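Local coordinates for sensory rhodopsin transducer (Thermotoga maritima, PDB 1NC7), which is of unknown function but binds magnesium ions and belongs to the family of the Anabaena sensory rhodopsin transducer, at residues 40-51 / 114-125. Numbering follows the deposited sequence.
Sequences KRGYLVSHESLC and QLSRLDVGKNHY. With FMT (formic acid), chain P; EDO (1,2-ethanediol), chain O.
Arg-41 lays its guanidinium against the type I turn Gly-121 to His-124, which joins strands 110-121 and 124-135, and grips the carbonyl of Gly-121 side-on with two nitrogens: NE lies 3.0 Å from Gly-121 O and NH2 3.2 Å. The oxygen sits in the guanidinium plane, and the two donors approach from opposite faces of the carbonyl plane. A bend at chi3 (-66°) in an otherwise extended chain turns the group onto this oxygen. NH2 also donates to O2 of a bound formic acid, probably from the crystallisation liquor, at 2.8 Å, while NH1 bonds to Asn-123 O of a second subunit. Nearer the backbone, Arg-41 CB packs on Val-120 CG2 at 3.5 Å.

Farther along, 47-51 and 114-121 pair as antiparallel neighbours inside the large sheet, His-47, Ser-49 and Cys-51 forming hydrogen-bonded pairs with Leu-118, Ser-116 and Gln-114. Ser-46 carries the link past the end of this ladder, its OG accepting from the backbone N of Val-120.

Between His-47 and Ser-49, Glu-48 turns to the opposite face of the sheet and runs alongside Arg-117, both side chains pointing the same way. OE2 takes both NE (2.8 Å) and NH2 of Arg-117 in a salt bridge, NE from the anti side, tilted out of the carboxylate plane, and NH2 nearly in line with the C-O bond. The carboxylate and guanidinium planes are 38° apart. Asp-33 is a second anionic partner for Arg-117 NH2, OE1 of the glutamate accepts from the backbone N of Tyr-35, and NH1 donates to a 1,2-ethanediol.

On the His-47 face, Leu-118 lays CB over the imidazole, 4.1 Å from its centroid, in a CH-pi contact, with CD2 closest to CE1. A nearly straight bond from ND1 to Val-45 O fixes the ring's rotation against the leucine.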
loop_
_atom_site.group_PDB
_atom_site.type_symbol
_atom_site.label_atom_id
_atom_site.label_comp_id
_atom_site.label_asym_id
_atom_site.label_seq_id
_atom_site.Cartn_x
_atom_site.Cartn_y
_atom_site.Cartn_z
ATOM N N LYS D 40 17.147 -2.349 16.709
ATOM C CA LYS D 40 16.467 -1.545 17.713
ATOM C C LYS D 40 17.108 -0.166 17.845
ATOM O O LYS D 40 18.226 0.057 17.382
ATOM C CB LYS D 40 16.490 -2.262 19.066
ATOM C CG LYS D 40 17.881 -2.608 19.567
ATOM C CD LYS D 40 17.816 -3.386 20.873
ATOM C CE LYS D 40 19.205 -3.762 21.361
ATOM N NZ LYS D 40 20.050 -2.560 21.600
ATOM N N ARG D 41 16.378 0.758 18.461
ATOM C CA ARG D 41 16.860 2.114 18.692
ATOM C C ARG D 41 16.091 2.709 19.863
ATOM O O ARG D 41 14.884 2.938 19.770
ATOM C CB ARG D 41 16.656 3.002 17.461
ATOM C CG ARG D 41 17.109 4.439 17.707
ATOM C CD ARG D 41 16.729 5.386 16.586
ATOM N NE ARG D 41 17.422 5.079 15.340
ATOM C CZ ARG D 41 17.473 5.900 14.295
ATOM N NH1 ARG D 41 16.873 7.081 14.345
ATOM N NH2 ARG D 41 18.126 5.539 13.201
ATOM N N GLY D 42 16.794 2.956 20.964
ATOM C CA GLY D 42 16.146 3.517 22.133
ATOM C C GLY D 42 15.061 2.605 22.673
ATOM O O GLY D 42 15.312 1.436 22.969
ATOM N N TYR D 43 13.850 3.139 22.794
ATOM C CA TYR D 43 12.714 2.377 23.304
ATOM C C TYR D 43 12.091 1.483 22.237
ATOM O O TYR D 43 11.358 0.546 22.552
ATOM C CB TYR D 43 11.635 3.329 23.833
ATOM C CG TYR D 43 11.989 4.074 25.103
ATOM C CD1 TYR D 43 11.134 5.052 25.613
ATOM C CD2 TYR D 43 13.159 3.791 25.809
ATOM C CE1 TYR D 43 11.432 5.726 26.793
ATOM C CE2 TYR D 43 13.467 4.461 26.992
ATOM C CZ TYR D 43 12.597 5.426 27.477
ATOM O OH TYR D 43 12.885 6.086 28.650
ATOM N N LEU D 44 12.390 1.774 20.975
ATOM C CA LEU D 44 11.826 1.018 19.865
ATOM C C LEU D 44 12.626 -0.186 19.389
ATOM O O LEU D 44 13.855 -0.196 19.415
ATOM C CB LEU D 44 11.596 1.943 18.665
ATOM C CG LEU D 44 10.658 3.139 18.829
ATOM C CD1 LEU D 44 10.634 3.931 17.531
ATOM C CD2 LEU D 44 9.261 2.663 19.190
ATOM N N VAL D 45 11.900 -1.205 18.949
ATOM C CA VAL D 45 12.499 -2.413 18.406
ATOM C C VAL D 45 11.787 -2.627 17.076
ATOM O O VAL D 45 10.627 -2.243 16.923
ATOM C CB VAL D 45 12.260 -3.644 19.315
ATOM C CG1 VAL D 45 12.937 -3.439 20.664
ATOM C CG2 VAL D 45 10.770 -3.875 19.497
ATOM N N SER D 46 12.487 -3.200 16.106
ATOM C CA SER D 46 11.883 -3.467 14.808
ATOM C C SER D 46 10.718 -4.420 15.032
ATOM O O SER D 46 10.781 -5.304 15.885
ATOM C CB SER D 46 12.903 -4.104 13.866
ATOM O OG SER D 46 13.943 -3.194 13.560
ATOM N N HIS D 47 9.650 -4.246 14.266
ATOM C CA HIS D 47 8.491 -5.105 14.436
ATOM C C HIS D 47 7.509 -4.941 13.297
ATOM O O HIS D 47 7.723 -4.166 12.370
ATOM C CB HIS D 47 7.765 -4.761 15.740
ATOM C CG HIS D 47 7.181 -3.381 15.760
ATOM N ND1 HIS D 47 7.908 -2.269 16.126
ATOM C CD2 HIS D 47 5.949 -2.929 15.424
ATOM C CE1 HIS D 47 7.151 -1.191 16.015
ATOM N NE2 HIS D 47 5.957 -1.564 15.590
ATOM N N GLU D 48 6.433 -5.709 13.379
ATOM C CA GLU D 48 5.351 -5.618 12.418
ATOM C C GLU D 48 4.110 -5.536 13.275
ATOM O O GLU D 48 4.039 -6.159 14.337
ATOM C CB GLU D 48 5.271 -6.849 11.516
ATOM C CG GLU D 48 6.390 -6.936 10.503
ATOM C CD GLU D 48 6.049 -7.834 9.332
ATOM O OE1 GLU D 48 5.476 -8.917 9.562
ATOM O OE2 GLU D 48 6.359 -7.458 8.182
ATOM N N SER D 49 3.153 -4.733 12.833
ATOM C CA SER D 49 1.907 -4.589 13.556
ATOM C C SER D 49 0.777 -4.988 12.628
ATOM O O SER D 49 0.606 -4.404 11.556
ATOM C CB SER D 49 1.703 -3.143 14.019
ATOM O OG SER D 49 2.630 -2.788 15.034
ATOM N N LEU D 50 0.032 -6.014 13.024
ATOM C CA LEU D 50 -1.111 -6.450 12.240
ATOM C C LEU D 50 -2.257 -5.681 12.867
ATOM O O LEU D 50 -2.672 -5.974 13.991
ATOM C CB LEU D 50 -1.342 -7.955 12.387
ATOM C CG LEU D 50 -2.569 -8.495 11.644
ATOM C CD1 LEU D 50 -2.432 -8.229 10.149
ATOM C CD2 LEU D 50 -2.709 -9.988 11.908
ATOM N N CYS D 51 -2.750 -4.680 12.152
ATOM C CA CYS D 51 -3.821 -3.850 12.672
ATOM C C CYS D 51 -5.170 -4.327 12.185
ATOM O O CYS D 51 -5.389 -4.508 10.986
ATOM C CB CYS D 51 -3.563 -2.399 12.289
ATOM S SG CYS D 51 -1.948 -1.850 12.900
ATOM N N GLN D 114 -4.728 -4.325 8.152
ATOM C CA GLN D 114 -3.612 -3.636 7.512
ATOM C C GLN D 114 -2.339 -4.103 8.212
ATOM O O GLN D 114 -2.337 -4.296 9.426
ATOM C CB GLN D 114 -3.786 -2.123 7.691
ATOM C CG GLN D 114 -2.755 -1.252 6.982
ATOM C CD GLN D 114 -3.066 0.234 7.125
ATOM O OE1 GLN D 114 -4.182 0.617 7.480
ATOM N NE2 GLN D 114 -2.081 1.076 6.847
ATOM N N LEU D 115 -1.262 -4.294 7.454
ATOM C CA LEU D 115 0.003 -4.734 8.039
ATOM C C LEU D 115 1.081 -3.688 7.810
ATOM O O LEU D 115 1.291 -3.233 6.681
ATOM C CB LEU D 115 0.462 -6.060 7.422
ATOM C CG LEU D 115 1.770 -6.654 7.966
ATOM C CD1 LEU D 115 1.589 -7.042 9.431
ATOM C CD2 LEU D 115 2.171 -7.871 7.141
ATOM N N SER D 116 1.768 -3.314 8.883
ATOM C CA SER D 116 2.824 -2.320 8.792
ATOM C C SER D 116 4.095 -2.839 9.428
ATOM O O SER D 116 4.055 -3.583 10.402
ATOM C CB SER D 116 2.393 -1.033 9.487
ATOM O OG SER D 116 1.179 -0.570 8.934
ATOM N N ARG D 117 5.229 -2.448 8.865
ATOM C CA ARG D 117 6.505 -2.878 9.402
ATOM C C ARG D 117 7.395 -1.695 9.739
ATOM O O ARG D 117 7.474 -0.731 8.980
ATOM C CB ARG D 117 7.241 -3.769 8.394
ATOM C CG ARG D 117 8.609 -4.243 8.891
ATOM C CD ARG D 117 9.372 -4.951 7.793
ATOM N NE ARG D 117 8.584 -6.035 7.225
ATOM C CZ ARG D 117 8.928 -6.718 6.139
ATOM N NH1 ARG D 117 10.053 -6.430 5.500
ATOM N NH2 ARG D 117 8.138 -7.682 5.687
ATOM N N LEU D 118 8.035 -1.774 10.901
ATOM C CA LEU D 118 8.992 -0.764 11.327
ATOM C C LEU D 118 10.336 -1.483 11.345
ATOM O O LEU D 118 10.523 -2.455 12.080
ATOM C CB LEU D 118 8.693 -0.242 12.735
ATOM C CG LEU D 118 9.821 0.643 13.292
ATOM C CD1 LEU D 118 9.891 1.949 12.508
ATOM C CD2 LEU D 118 9.583 0.921 14.768
ATOM N N ASP D 119 11.259 -1.019 10.512
ATOM C CA ASP D 119 12.590 -1.601 10.440
ATOM C C ASP D 119 13.490 -0.496 10.972
ATOM O O ASP D 119 13.673 0.531 10.318
ATOM C CB ASP D 119 12.951 -1.924 8.989
ATOM C CG ASP D 119 14.190 -2.787 8.871
ATOM O OD1 ASP D 119 15.002 -2.812 9.822
ATOM O OD2 ASP D 119 14.355 -3.434 7.814
ATOM N N VAL D 120 14.032 -0.701 12.165
ATOM C CA VAL D 120 14.869 0.311 12.783
ATOM C C VAL D 120 16.187 -0.248 13.296
ATOM O O VAL D 120 16.305 -1.435 13.584
ATOM C CB VAL D 120 14.109 0.987 13.950
ATOM C CG1 VAL D 120 13.824 -0.035 15.042
ATOM C CG2 VAL D 120 14.912 2.154 14.500
ATOM N N GLY D 121 17.181 0.627 13.390
ATOM C CA GLY D 121 18.486 0.232 13.878
ATOM C C GLY D 121 19.217 1.488 14.295
ATOM O O GLY D 121 18.649 2.579 14.249
ATOM N N LYS D 122 20.473 1.352 14.702
ATOM C CA LYS D 122 21.235 2.517 15.117
ATOM C C LYS D 122 21.350 3.529 13.982
ATOM O O LYS D 122 21.333 4.737 14.220
ATOM C CB LYS D 122 22.636 2.108 15.578
ATOM C CG LYS D 122 23.487 3.284 16.032
ATOM C CD LYS D 122 24.819 2.833 16.603
ATOM C CE LYS D 122 25.629 4.028 17.077
ATOM N NZ LYS D 122 24.866 4.847 18.058
ATOM N N ASN D 123 21.444 3.033 12.750
ATOM C CA ASN D 123 21.595 3.908 11.591
ATOM C C ASN D 123 20.495 3.882 10.525
ATOM O O ASN D 123 20.752 4.215 9.368
ATOM C CB ASN D 123 22.947 3.646 10.921
ATOM C CG ASN D 123 24.119 4.061 11.792
ATOM O OD1 ASN D 123 24.314 3.532 12.886
ATOM N ND2 ASN D 123 24.905 5.015 11.309
ATOM N N HIS D 124 19.285 3.476 10.899
ATOM C CA HIS D 124 18.164 3.481 9.956
ATOM C C HIS D 124 16.830 3.445 10.689
ATOM O O HIS D 124 16.754 3.034 11.846
ATOM C CB HIS D 124 18.250 2.320 8.950
ATOM C CG HIS D 124 17.909 0.981 9.524
ATOM N ND1 HIS D 124 18.806 0.231 10.253
ATOM C CD2 HIS D 124 16.772 0.248 9.456
ATOM C CE1 HIS D 124 18.237 -0.909 10.607
ATOM N NE2 HIS D 124 17.003 -0.924 10.136
ATOM N N TYR D 125 15.778 3.890 10.006
ATOM C CA TYR D 125 14.437 3.931 10.579
ATOM C C TYR D 125 13.480 4.085 9.401
ATOM O O TYR D 125 13.449 5.127 8.754
ATOM C CB TYR D 125 14.338 5.133 11.525
ATOM C CG TYR D 125 13.054 5.261 12.319
ATOM C CD1 TYR D 125 13.092 5.403 13.705
ATOM C CD2 TYR D 125 11.811 5.324 11.687
ATOM C CE1 TYR D 125 11.932 5.608 14.443
ATOM C CE2 TYR D 125 10.640 5.532 12.420
ATOM C CZ TYR D 125 10.711 5.675 13.796
ATOM O OH TYR D 125 9.569 5.909 14.530
HETATM C C FMT P . 17.152 6.938 9.887
HETATM O O1 FMT P . 17.256 7.606 8.838
HETATM O O2 FMT P . 17.818 7.178 10.915
HETATM C C1 EDO O . 11.971 -6.324 1.301
HETATM O O1 EDO O . 12.963 -7.305 1.663
HETATM C C2 EDO O . 10.927 -6.249 2.367
HETATM O O2 EDO O . 10.296 -7.520 2.724
#